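Putative phosphohistidine phosphatase, SixA (Nakamurella multipartita, PDB 4HBZ) is a putative phosphohistidine phosphatase that probably removes phosphate groups through a phosphorylated histidine intermediate, as in other histidine phosphatases. Local coordinates at residues 23-28 against 75-80; 96-101 against 124-129; 100-105 against 170-175. All coordinates share one frame; numbering follows the deposited sequence.

In the fold
Interaction 1 is fully buried. It joins the end of the central strand 20-26 to helix 72-81, with a backbone-to-threonine hydrogen bond at its heart. Interactions 2 and 3 are only partly buried. Both use helix 98-106, set against helix 123-138 in interaction 2 and against the short helix 171-174 in interaction 3. Neither has a hydrogen bond across its segments; packing is mainly methyl against methyl, with the Thr127 hydroxyl also beside Val98 in interaction 2. Interactions 2 and 3 touch where Thr127 CG2 lies 3.7 Å from Leu102 CD2. Interaction 1 meets interaction 2 through Leu24 and Ile124, while interaction 3 lies on the opposite side of the chain's centre from interaction 1.

Interaction 1: 23-28 against 75-80; sequences VLMRHA and RQTLAA
The imidazole of His27 turns away from helix 72-81, although its CB rests against Thr77 OG1 at 3.5 Å. One ring edge is tied down: His27 ND1 donates to Ala28 O at 2.8 Å, nearly straight at 173° and almost in the ring plane. The ring also meets that of His120, with the two planes about 65° apart. The first torsion of His27 sets CG between its backbone N and carbonyl carbon (chi1 65°), which brings ND1 round to Ala28 O. At its other end Ala28 is held by the helix: its N donates to Thr77 OG1 at 3.0 Å, nearly straight. The same hydroxyl gives its proton to Arg73 O, one turn earlier, so it is used as both donor and acceptor. Arg26 and His27, where strand 20-26 runs into its loop, correspond to the Arg-His of the family's Arg-His-Gly signature, with Ala28 in the third place. In the histidine phosphatase superfamily this histidine carries the phosphate, a role that His27 probably has here. The other branch of Thr77 faces apolar company. Thr77 CG2 meets the methyl CE of Met25, present as selenomethionine, at 3.6 Å, the two side chains reaching toward each other tip to tip. Met25 has an extended chain, with Met25 SE 4.0 Å from Thr77 CG2. Around this pair, Met25 also touches Leu116, Ala52 and Phe159, and Thr77 touches Val118 and Leu41.

Interaction 2: 96-101 against 124-129; sequences GGVDEI and IPATGW
Val98 and Thr127 bring their backbones close, with CA atoms 5.1 Å apart, as the first turn of helix 98-106 comes against helix 123-138. The two side chains run antiparallel alongside one another. Both methyls of Val98 lie beside the threonine: CG2 is 3.6 Å from Thr127 OG1, and CG1 is slightly farther from the same oxygen. CG1 stands anti to the backbone N (chi1 173°), which leaves Val98 CG2 to reach Ala126 CB at 3.7 Å. Cutting Val98 back to an alanine here is likely to leave Ala126 CB without its methyl partner and the OG1 side of Thr127 less covered. The hydroxyl of Thr127 is bonded to Thr123 O within its own helix, so its polar need is met while methyls pack around it. One turn on, Ile101 CG2 approaches Thr127 CG2 at 4.1 Å, the side chains meeting at a slant. Helix 98-106 forms part of a beta-alpha-beta crossover, leading from strand 86-90 to the parallel strand 114-119, with strand 65-69 lying between them. Its start is tied by its own Glu100. Gly97 N donates to Glu100 OE1 at 2.8 Å. This bond is bent, at 134°, and meets the oxygen on its anti side, 29° out of the carboxylate plane. Only the glutamate half of a capping box is present: Gly97, at the N-cap, has no side chain to accept from Glu100 N. Gly96 O is held by Thr123 OG1. A glycerol and a triethylene glycol, the latter probably from the crystallisation liquor, lie about 4 Å from the Ala126 side chain.

Interaction 3: 100-105 against 170-175; sequences EILAEV and DLAQAG
Gln173 O, next to the Ala172 that touches Leu102, accepts two side-chain bonds from helix 123-138, one from Gln134 NE2 and one from Asn138 ND2, and Asn138 ND2 also reaches Ala174 O, so the end of helix 171-174 is tied to its neighbour. Within this short helix, Gly175 N donates to Leu171 O at 2.8 Å. Gly175 then leaves helical geometry with a positive phi of 72°. No hydrogen bond crosses to helix 98-106; that side is held by methyl groups. Leu171 supplies the centre of the contact. Its CG is anti to the backbone N (chi1 -177°), and from there its CD2 branch meets two partners on the facing helix. Leu171 CD2 is 3.6 Å from Val105 CG1, with the side chains slanted against each other. Leu171 CD2 is also 3.7 Å from Leu102 CD2, where the side chains lie roughly perpendicular. Leu102 divides its branches: while CD2 goes to Leu171, Leu102 CD1 comes up against Ala172 CB at 4.0 Å. Leu102 and Val105 lie one turn apart, so they present neighbouring methyls to the same leucine branch. Leu131 of helix 123-138 touches both Leu102 and Leu171 and so joins the three helices. This is the apolar packing of helices beside a central beta sheet, as in the alpha/beta fold of the histidine phosphatase superfamily.

Interaction 1: 23-28 against 75-80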
ATOM      1  N   VAL A  23       4.288  -0.140   2.219  1.00 10.29           N
ATOM      2  CA  VAL A  23       4.043  -0.005   0.789  1.00 10.42           C
ATOM      3  C   VAL A  23       2.526  -0.111   0.592  1.00 10.59           C
ATOM      4  O   VAL A  23       1.915  -1.125   0.994  1.00 10.80           O
ATOM      5  CB  VAL A  23       4.736  -1.090  -0.049  1.00 11.03           C
ATOM      6  CG1 VAL A  23       4.472  -0.817  -1.526  1.00 11.32           C
ATOM      7  CG2 VAL A  23       6.232  -1.069   0.233  1.00 11.71           C
ATOM      8  N   LEU A  24       1.935   0.933   0.043  1.00  9.97           N
ATOM      9  CA  LEU A  24       0.524   0.994  -0.242  1.00 10.32           C
ATOM     10  C   LEU A  24       0.307   0.883  -1.741  1.00  9.75           C
ATOM     11  O   LEU A  24       0.696   1.797  -2.457  1.00 10.66           O
ATOM     12  CB  LEU A  24      -0.094   2.267   0.303  1.00 10.84           C
ATOM     13  CG  LEU A  24      -0.064   2.533   1.792  1.00 11.29           C
ATOM     14  CD1 LEU A  24      -0.659   3.867   2.128  1.00 11.85           C
ATOM     15  CD2 LEU A  24      -0.744   1.362   2.523  1.00 11.84           C
HETATM   16  N   MSE A  25      -0.286  -0.211  -2.220  1.00 10.22           N
HETATM   17  CA  MSE A  25      -0.420  -0.489  -3.643  1.00 10.15           C
HETATM   18  C   MSE A  25      -1.848  -0.557  -4.030  1.00 10.56           C
HETATM   19  O   MSE A  25      -2.647  -1.277  -3.415  1.00 10.48           O
HETATM   20  CB  MSE A  25       0.300  -1.812  -3.960  1.00 11.11           C
HETATM   21  CG  MSE A  25       0.272  -2.059  -5.459  1.00 10.74           C
HETATM   22 SE   MSE A  25       1.484  -3.545  -5.907  0.90 12.78          SE
HETATM   23  CE  MSE A  25       1.358  -3.352  -7.888  1.00 15.80           C
ATOM     24  N   ARG A  26      -2.157   0.085  -5.143  1.00 10.42           N
ATOM     25  CA  ARG A  26      -3.451  -0.124  -5.818  1.00 10.03           C
ATOM     26  C   ARG A  26      -3.282  -1.256  -6.836  1.00 10.36           C
ATOM     27  O   ARG A  26      -2.297  -1.285  -7.591  1.00 11.67           O
ATOM     28  CB  ARG A  26      -3.884   1.170  -6.532  1.00 10.48           C
ATOM     29  CG  ARG A  26      -5.186   1.011  -7.297  1.00 11.32           C
ATOM     30  CD  ARG A  26      -5.533   2.285  -8.029  1.00 12.48           C
ATOM     31  NE  ARG A  26      -6.798   2.156  -8.739  1.00 13.74           N
ATOM     32  CZ  ARG A  26      -7.327   3.129  -9.490  1.00 16.22           C
ATOM     33  NH1 ARG A  26      -6.744   4.284  -9.616  1.00 16.89           N
ATOM     34  NH2 ARG A  26      -8.527   2.941 -10.040  1.00 19.01           N
ATOM     35  N   HIS A  27      -4.213  -2.193  -6.845  1.00 10.99           N
ATOM     36  CA  HIS A  27      -4.157  -3.294  -7.802  1.00 11.03           C
ATOM     37  C   HIS A  27      -3.976  -2.763  -9.227  1.00 10.02           C
ATOM     38  O   HIS A  27      -4.408  -1.662  -9.576  1.00 11.36           O
ATOM     39  CB  HIS A  27      -5.407  -4.178  -7.744  1.00 12.13           C
ATOM     40  CG  HIS A  27      -6.655  -3.485  -8.144  1.00 12.38           C
ATOM     41  ND1 HIS A  27      -6.997  -3.240  -9.456  1.00 13.38           N
ATOM     42  CD2 HIS A  27      -7.639  -2.931  -7.382  1.00 13.10           C
ATOM     43  CE1 HIS A  27      -8.123  -2.562  -9.483  1.00 14.63           C
ATOM     44  NE2 HIS A  27      -8.539  -2.369  -8.241  1.00 13.63           N
ATOM     45  N   ALA A  28      -3.424  -3.637 -10.049  1.00 11.21           N
ATOM     46  CA  ALA A  28      -3.220  -3.315 -11.462  1.00 11.40           C
ATOM     47  C   ALA A  28      -4.506  -3.423 -12.252  1.00 12.59           C
ATOM     48  O   ALA A  28      -5.550  -3.843 -11.751  1.00 12.37           O
ATOM     49  CB  ALA A  28      -2.128  -4.163 -12.026  1.00 12.45           C
ATOM     50  N   ARG A  75      -5.521 -10.162  -5.496  1.00 12.61           N
ATOM     51  CA  ARG A  75      -4.801 -11.445  -5.382  1.00 12.88           C
ATOM     52  C   ARG A  75      -3.838 -11.644  -6.552  1.00 12.63           C
ATOM     53  O   ARG A  75      -2.684 -12.031  -6.330  1.00 13.72           O
ATOM     54  CB  ARG A  75      -5.778 -12.618  -5.318  1.00 14.56           C
ATOM     55  CG  ARG A  75      -6.598 -12.685  -4.062  1.00 14.94           C
ATOM     56  CD  ARG A  75      -7.622 -13.828  -4.151  1.00 17.11           C
ATOM     57  NE  ARG A  75      -8.446 -13.970  -2.961  1.00 17.73           N
ATOM     58  CZ  ARG A  75      -8.120 -14.681  -1.870  1.00 19.71           C
ATOM     59  NH1 ARG A  75      -6.990 -15.407  -1.807  1.00 19.99           N
ATOM     60  NH2 ARG A  75      -8.987 -14.719  -0.863  1.00 23.56           N
ATOM     61  N   GLN A  76      -4.320 -11.372  -7.748  1.00 12.83           N
ATOM     62  CA  GLN A  76      -3.526 -11.566  -8.950  1.00 13.43           C
ATOM     63  C   GLN A  76      -2.401 -10.557  -9.041  1.00 13.50           C
ATOM     64  O   GLN A  76      -1.296 -10.864  -9.507  1.00 12.92           O
ATOM     65  CB  GLN A  76      -4.415 -11.484 -10.199  1.00 13.59           C
ATOM     66  CG  GLN A  76      -5.292 -12.727 -10.330  1.00 15.36           C
ATOM     67  CD  GLN A  76      -6.327 -12.607 -11.422  1.00 16.98           C
ATOM     68  OE1 GLN A  76      -6.325 -11.657 -12.178  1.00 19.60           O
ATOM     69  NE2 GLN A  76      -7.270 -13.559 -11.488  1.00 19.28           N
ATOM     70  N   THR A  77      -2.636  -9.332  -8.612  1.00 11.59           N
ATOM     71  CA  THR A  77      -1.567  -8.348  -8.552  1.00 11.31           C
ATOM     72  C   THR A  77      -0.467  -8.843  -7.634  1.00 12.63           C
ATOM     73  O   THR A  77       0.695  -8.853  -7.995  1.00 12.25           O
ATOM     74  CB  THR A  77      -2.113  -6.999  -8.040  1.00 11.53           C
ATOM     75  OG1 THR A  77      -3.026  -6.452  -8.991  1.00 12.22           O
ATOM     76  CG2 THR A  77      -1.001  -6.056  -7.801  1.00 12.21           C
ATOM     77  N   LEU A  78      -0.850  -9.331  -6.467  1.00 12.56           N
ATOM     78  CA  LEU A  78       0.154  -9.879  -5.546  1.00 12.44           C
ATOM     79  C   LEU A  78       0.932 -11.043  -6.193  1.00 12.65           C
ATOM     80  O   LEU A  78       2.168 -11.100  -6.098  1.00 12.66           O
ATOM     81  CB  LEU A  78      -0.500 -10.296  -4.231  1.00 12.85           C
ATOM     82  CG  LEU A  78       0.423 -10.942  -3.237  1.00 13.18           C
ATOM     83  CD1 LEU A  78       1.559 -10.069  -2.807  1.00 13.80           C
ATOM     84  CD2 LEU A  78      -0.424 -11.389  -2.045  1.00 15.24           C
ATOM     85  N   ALA A  79       0.226 -11.974  -6.790  1.00 13.62           N
ATOM     86  CA  ALA A  79       0.858 -13.128  -7.404  1.00 14.22           C
ATOM     87  C   ALA A  79       1.873 -12.648  -8.416  1.00 14.92           C
ATOM     88  O   ALA A  79       3.013 -13.182  -8.501  1.00 15.70           O
ATOM     89  CB  ALA A  79      -0.217 -14.028  -8.040  1.00 15.00           C
ATOM     90  N   ALA A  80       1.506 -11.670  -9.219  1.00 14.20           N
ATOM     91  CA  ALA A  80       2.392 -11.209 -10.304  1.00 13.83           C
ATOM     92  C   ALA A  80       3.664 -10.526  -9.789  1.00 13.88           C
ATOM     93  O   ALA A  80       4.668 -10.458 -10.503  1.00 14.55           O
ATOM     94  CB  ALA A  80       1.656 -10.285 -11.269  1.00 13.87           C
TER

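Interaction 2: 96-101 against 124-129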
ATOM      1  N   GLY A  96     -13.182  -1.402   2.155  1.00 12.75           N
ATOM      2  CA  GLY A  96     -12.926  -0.707   3.378  1.00 12.56           C
ATOM      3  C   GLY A  96     -12.370   0.687   3.158  1.00 11.91           C
ATOM      4  O   GLY A  96     -11.848   0.996   2.090  1.00 11.76           O
ATOM      5  N   GLY A  97     -12.512   1.511   4.178  1.00 12.64           N
ATOM      6  CA  GLY A  97     -11.940   2.874   4.189  1.00 12.16           C
ATOM      7  C   GLY A  97     -10.569   2.921   4.860  1.00 12.24           C
ATOM      8  O   GLY A  97      -9.983   1.907   5.237  1.00 12.79           O
ATOM      9  N   VAL A  98     -10.082   4.122   5.001  1.00 12.23           N
ATOM     10  CA  VAL A  98      -8.799   4.358   5.650  1.00 11.83           C
ATOM     11  C   VAL A  98      -8.727   3.683   6.995  1.00 12.92           C
ATOM     12  O   VAL A  98      -7.731   3.037   7.365  1.00 12.53           O
ATOM     13  CB  VAL A  98      -8.466   5.875   5.754  1.00 11.64           C
ATOM     14  CG1 VAL A  98      -7.226   6.125   6.560  1.00 12.57           C
ATOM     15  CG2 VAL A  98      -8.385   6.524   4.380  1.00 11.64           C
ATOM     16  N   ASP A  99      -9.749   3.852   7.837  1.00 13.75           N
ATOM     17  CA  ASP A  99      -9.659   3.298   9.187  1.00 15.01           C
ATOM     18  C   ASP A  99      -9.581   1.773   9.167  1.00 14.22           C
ATOM     19  O   ASP A  99      -8.859   1.189   9.980  1.00 15.25           O
ATOM     20  CB  ASP A  99     -10.832   3.759  10.074  1.00 16.61           C
ATOM     21  CG  ASP A  99     -10.955   5.283  10.149  1.00 19.37           C
ATOM     22  OD1 ASP A  99      -9.951   5.973  10.307  1.00 20.43           O
ATOM     23  OD2 ASP A  99     -12.099   5.818   9.972  1.00 23.71           O
ATOM     24  N   GLU A 100     -10.272   1.106   8.237  1.00 14.01           N
ATOM     25  CA  GLU A 100     -10.235  -0.337   8.112  1.00 15.95           C
ATOM     26  C   GLU A 100      -8.877  -0.832   7.636  1.00 14.64           C
ATOM     27  O   GLU A 100      -8.331  -1.817   8.169  1.00 16.30           O
ATOM     28  CB  GLU A 100     -11.308  -0.853   7.169  1.00 17.90           C
ATOM     29  CG  GLU A 100     -12.715  -0.737   7.695  1.00 21.59           C
ATOM     30  CD  GLU A 100     -13.262   0.672   7.715  1.00 25.53           C
ATOM     31  OE1 GLU A 100     -12.938   1.577   6.895  1.00 22.34           O
ATOM     32  OE2 GLU A 100     -14.097   0.935   8.617  1.00 36.31           O
ATOM     33  N   ILE A 101      -8.280  -0.122   6.705  1.00 13.81           N
ATOM     34  CA  ILE A 101      -6.967  -0.503   6.197  1.00 13.91           C
ATOM     35  C   ILE A 101      -5.958  -0.318   7.323  1.00 13.03           C
ATOM     36  O   ILE A 101      -5.132  -1.199   7.573  1.00 13.88           O
ATOM     37  CB  ILE A 101      -6.577   0.291   4.937  1.00 15.32           C
ATOM     38  CG1 ILE A 101      -7.229  -0.361   3.683  1.00 15.97           C
ATOM     39  CG2 ILE A 101      -5.092   0.299   4.770  1.00 15.18           C
ATOM     40  CD1 ILE A 101      -8.706  -0.765   3.705  1.00 17.10           C
ATOM     41  N   ILE A 124      -6.790   3.447  -1.000  1.00 11.58           N
ATOM     42  CA  ILE A 124      -5.336   3.308  -0.899  1.00 11.56           C
ATOM     43  C   ILE A 124      -4.621   4.681  -0.899  1.00 11.36           C
ATOM     44  O   ILE A 124      -3.859   5.008   0.029  1.00 12.21           O
ATOM     45  CB  ILE A 124      -4.802   2.316  -1.930  1.00 11.85           C
ATOM     46  CG1 ILE A 124      -5.105   0.846  -1.530  1.00 12.55           C
ATOM     47  CG2 ILE A 124      -3.298   2.497  -2.183  1.00 11.81           C
ATOM     48  CD1 ILE A 124      -4.325   0.267  -0.355  1.00 15.45           C
ATOM     49  N   PRO A 125      -4.870   5.495  -1.924  1.00 11.97           N
ATOM     50  CA  PRO A 125      -4.238   6.844  -1.891  1.00 12.14           C
ATOM     51  C   PRO A 125      -4.716   7.724  -0.733  1.00 11.88           C
ATOM     52  O   PRO A 125      -3.918   8.484  -0.188  1.00 12.38           O
ATOM     53  CB  PRO A 125      -4.546   7.436  -3.243  1.00 13.15           C
ATOM     54  CG  PRO A 125      -5.576   6.570  -3.833  1.00 13.15           C
ATOM     55  CD  PRO A 125      -5.534   5.230  -3.198  1.00 12.20           C
ATOM     56  N   ALA A 126      -5.957   7.583  -0.328  1.00 12.01           N
ATOM     57  CA  ALA A 126      -6.464   8.356   0.813  1.00 11.82           C
ATOM     58  C   ALA A 126      -5.708   7.988   2.074  1.00 11.27           C
ATOM     59  O   ALA A 126      -5.487   8.857   2.951  1.00 11.46           O
ATOM     60  CB  ALA A 126      -7.935   8.097   1.017  1.00 12.80           C
ATOM     61  N   THR A 127      -5.392   6.714   2.242  1.00 11.39           N
ATOM     62  CA  THR A 127      -4.659   6.242   3.373  1.00 11.30           C
ATOM     63  C   THR A 127      -3.263   6.868   3.416  1.00 11.59           C
ATOM     64  O   THR A 127      -2.806   7.330   4.437  1.00 11.43           O
ATOM     65  CB  THR A 127      -4.582   4.706   3.400  1.00 11.69           C
ATOM     66  OG1 THR A 127      -5.920   4.123   3.436  1.00 11.91           O
ATOM     67  CG2 THR A 127      -3.828   4.216   4.575  1.00 12.85           C
ATOM     68  N   GLY A 128      -2.599   6.837   2.276  1.00 11.97           N
ATOM     69  CA  GLY A 128      -1.290   7.455   2.195  1.00 12.49           C
ATOM     70  C   GLY A 128      -1.340   8.927   2.569  1.00 12.39           C
ATOM     71  O   GLY A 128      -0.501   9.413   3.287  1.00 11.97           O
ATOM     72  N   TRP A 129      -2.332   9.624   2.060  0.50 12.94           N
ATOM     73  CA  TRP A 129      -2.445  11.038   2.285  0.50 14.23           C
ATOM     74  C   TRP A 129      -2.673  11.333   3.769  0.50 13.21           C
ATOM     75  O   TRP A 129      -2.032  12.214   4.334  0.50 13.62           O
ATOM     76  CB  TRP A 129      -3.561  11.588   1.405  0.50 16.00           C
ATOM     77  CG  TRP A 129      -3.609  13.038   1.416  0.50 19.43           C
ATOM     78  CD1 TRP A 129      -2.859  13.893   0.668  0.50 20.38           C
ATOM     79  CD2 TRP A 129      -4.446  13.844   2.248  0.50 21.90           C
ATOM     80  NE1 TRP A 129      -3.202  15.195   0.963  0.50 22.41           N
ATOM     81  CE2 TRP A 129      -4.168  15.188   1.937  0.50 22.59           C
ATOM     82  CE3 TRP A 129      -5.411  13.554   3.232  0.50 23.46           C
ATOM     83  CZ2 TRP A 129      -4.827  16.245   2.556  0.50 23.60           C
ATOM     84  CZ3 TRP A 129      -6.064  14.613   3.850  0.50 24.40           C
ATOM     85  CH2 TRP A 129      -5.764  15.937   3.514  0.50 25.17           C
TER

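Interaction 3: 100-105 against 170-175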
ATOM      1  N   GLU A 100     -10.272   1.106   8.237  1.00 14.01           N
ATOM      2  CA  GLU A 100     -10.235  -0.337   8.112  1.00 15.95           C
ATOM      3  C   GLU A 100      -8.877  -0.832   7.636  1.00 14.64           C
ATOM      4  O   GLU A 100      -8.331  -1.817   8.169  1.00 16.30           O
ATOM      5  CB  GLU A 100     -11.308  -0.853   7.169  1.00 17.90           C
ATOM      6  CG  GLU A 100     -12.715  -0.737   7.695  1.00 21.59           C
ATOM      7  CD  GLU A 100     -13.262   0.672   7.715  1.00 25.53           C
ATOM      8  OE1 GLU A 100     -12.938   1.577   6.895  1.00 22.34           O
ATOM      9  OE2 GLU A 100     -14.097   0.935   8.617  1.00 36.31           O
ATOM     10  N   ILE A 101      -8.280  -0.122   6.705  1.00 13.81           N
ATOM     11  CA  ILE A 101      -6.967  -0.503   6.197  1.00 13.91           C
ATOM     12  C   ILE A 101      -5.958  -0.318   7.323  1.00 13.03           C
ATOM     13  O   ILE A 101      -5.132  -1.199   7.573  1.00 13.88           O
ATOM     14  CB  ILE A 101      -6.577   0.291   4.937  1.00 15.32           C
ATOM     15  CG1 ILE A 101      -7.229  -0.361   3.683  1.00 15.97           C
ATOM     16  CG2 ILE A 101      -5.092   0.299   4.770  1.00 15.18           C
ATOM     17  CD1 ILE A 101      -8.706  -0.765   3.705  1.00 17.10           C
ATOM     18  N   LEU A 102      -6.032   0.781   8.057  1.00 13.07           N
ATOM     19  CA  LEU A 102      -5.089   0.999   9.128  1.00 14.12           C
ATOM     20  C   LEU A 102      -5.276   0.017  10.274  1.00 13.82           C
ATOM     21  O   LEU A 102      -4.286  -0.419  10.869  1.00 14.23           O
ATOM     22  CB  LEU A 102      -5.096   2.432   9.613  1.00 14.75           C
ATOM     23  CG  LEU A 102      -4.621   3.478   8.583  1.00 16.26           C
ATOM     24  CD1 LEU A 102      -4.720   4.857   9.185  1.00 17.53           C
ATOM     25  CD2 LEU A 102      -3.192   3.232   8.121  1.00 16.26           C
ATOM     26  N   ALA A 103      -6.515  -0.362  10.614  1.00 12.77           N
ATOM     27  CA  ALA A 103      -6.730  -1.380  11.619  1.00 13.97           C
ATOM     28  C   ALA A 103      -6.097  -2.690  11.241  1.00 13.75           C
ATOM     29  O   ALA A 103      -5.591  -3.411  12.115  1.00 14.97           O
ATOM     30  CB  ALA A 103      -8.214  -1.556  11.876  1.00 14.86           C
ATOM     31  N   GLU A 104      -6.145  -3.055   9.965  1.00 13.74           N
ATOM     32  CA  GLU A 104      -5.528  -4.307   9.541  1.00 14.30           C
ATOM     33  C   GLU A 104      -3.992  -4.197   9.564  1.00 13.93           C
ATOM     34  O   GLU A 104      -3.338  -5.147   9.989  1.00 14.07           O
ATOM     35  CB  GLU A 104      -5.961  -4.699   8.142  1.00 15.58           C
ATOM     36  CG  GLU A 104      -7.419  -5.083   8.056  1.00 17.18           C
ATOM     37  CD  GLU A 104      -7.790  -6.279   8.906  1.00 19.62           C
ATOM     38  OE1 GLU A 104      -6.962  -7.181   9.136  1.00 20.15           O
ATOM     39  OE2 GLU A 104      -8.964  -6.309   9.327  1.00 24.72           O
ATOM     40  N   VAL A 105      -3.419  -3.063   9.130  1.00 13.10           N
ATOM     41  CA  VAL A 105      -1.953  -2.872   9.245  1.00 13.45           C
ATOM     42  C   VAL A 105      -1.539  -2.931  10.715  1.00 14.37           C
ATOM     43  O   VAL A 105      -0.528  -3.538  11.077  1.00 14.41           O
ATOM     44  CB  VAL A 105      -1.504  -1.596   8.558  1.00 14.14           C
ATOM     45  CG1 VAL A 105      -0.030  -1.384   8.836  1.00 14.44           C
ATOM     46  CG2 VAL A 105      -1.770  -1.702   7.061  1.00 13.31           C
ATOM     47  N   ASP A 170       0.497   1.761  16.140  1.00 15.43           N
ATOM     48  CA  ASP A 170       0.360   3.182  16.394  1.00 15.28           C
ATOM     49  C   ASP A 170       0.313   3.997  15.106  1.00 15.26           C
ATOM     50  O   ASP A 170       0.356   5.190  15.167  1.00 15.39           O
ATOM     51  CB  ASP A 170       1.574   3.649  17.226  1.00 15.71           C
ATOM     52  CG  ASP A 170       1.565   3.086  18.670  1.00 16.43           C
ATOM     53  OD1 ASP A 170       0.488   2.652  19.090  1.00 19.48           O
ATOM     54  OD2 ASP A 170       2.575   3.209  19.351  1.00 18.65           O
ATOM     55  N   LEU A 171       0.247   3.338  13.953  1.00 14.79           N
ATOM     56  CA  LEU A 171       0.376   4.030  12.687  1.00 15.56           C
ATOM     57  C   LEU A 171      -0.586   5.167  12.497  1.00 15.67           C
ATOM     58  O   LEU A 171      -0.216   6.237  11.985  1.00 17.32           O
ATOM     59  CB  LEU A 171       0.332   2.982  11.548  1.00 16.20           C
ATOM     60  CG  LEU A 171       0.510   3.426  10.148  1.00 17.02           C
ATOM     61  CD1 LEU A 171       1.862   4.030   9.872  1.00 16.81           C
ATOM     62  CD2 LEU A 171       0.240   2.230   9.237  1.00 16.40           C
ATOM     63  N   ALA A 172      -1.833   5.015  12.898  1.00 16.55           N
ATOM     64  CA  ALA A 172      -2.784   6.070  12.725  1.00 18.55           C
ATOM     65  C   ALA A 172      -2.391   7.345  13.469  1.00 19.74           C
ATOM     66  O   ALA A 172      -2.581   8.444  12.946  1.00 23.00           O
ATOM     67  CB  ALA A 172      -4.175   5.611  13.103  1.00 19.78           C
ATOM     68  N   GLN A 173      -1.799   7.203  14.644  1.00 17.95           N
ATOM     69  CA  GLN A 173      -1.374   8.358  15.426  1.00 18.90           C
ATOM     70  C   GLN A 173      -0.006   8.884  14.991  1.00 17.64           C
ATOM     71  O   GLN A 173       0.251  10.095  15.090  1.00 18.54           O
ATOM     72  CB  GLN A 173      -1.337   8.020  16.930  1.00 22.41           C
ATOM     73  CG  GLN A 173      -2.716   7.732  17.537  1.00 28.94           C
ATOM     74  CD  GLN A 173      -3.399   6.486  16.957  1.00 34.41           C
ATOM     75  OE1 GLN A 173      -2.766   5.393  16.753  1.00 37.38           O
ATOM     76  NE2 GLN A 173      -4.705   6.644  16.631  1.00 34.74           N
ATOM     77  N   ALA A 174       0.914   7.964  14.624  1.00 16.18           N
ATOM     78  CA  ALA A 174       2.300   8.309  14.327  1.00 16.20           C
ATOM     79  C   ALA A 174       2.396   8.914  12.911  1.00 15.38           C
ATOM     80  O   ALA A 174       3.233   9.824  12.662  1.00 16.05           O
ATOM     81  CB  ALA A 174       3.206   7.099  14.401  1.00 16.22           C
ATOM     82  N   GLY A 175       1.528   8.458  12.025  1.00 14.01           N
ATOM     83  CA  GLY A 175       1.635   8.844  10.607  1.00 13.18           C
ATOM     84  C   GLY A 175       2.830   8.167   9.958  1.00 13.30           C
ATOM     85  O   GLY A 175       3.523   7.314  10.577  1.00 14.07           O
TER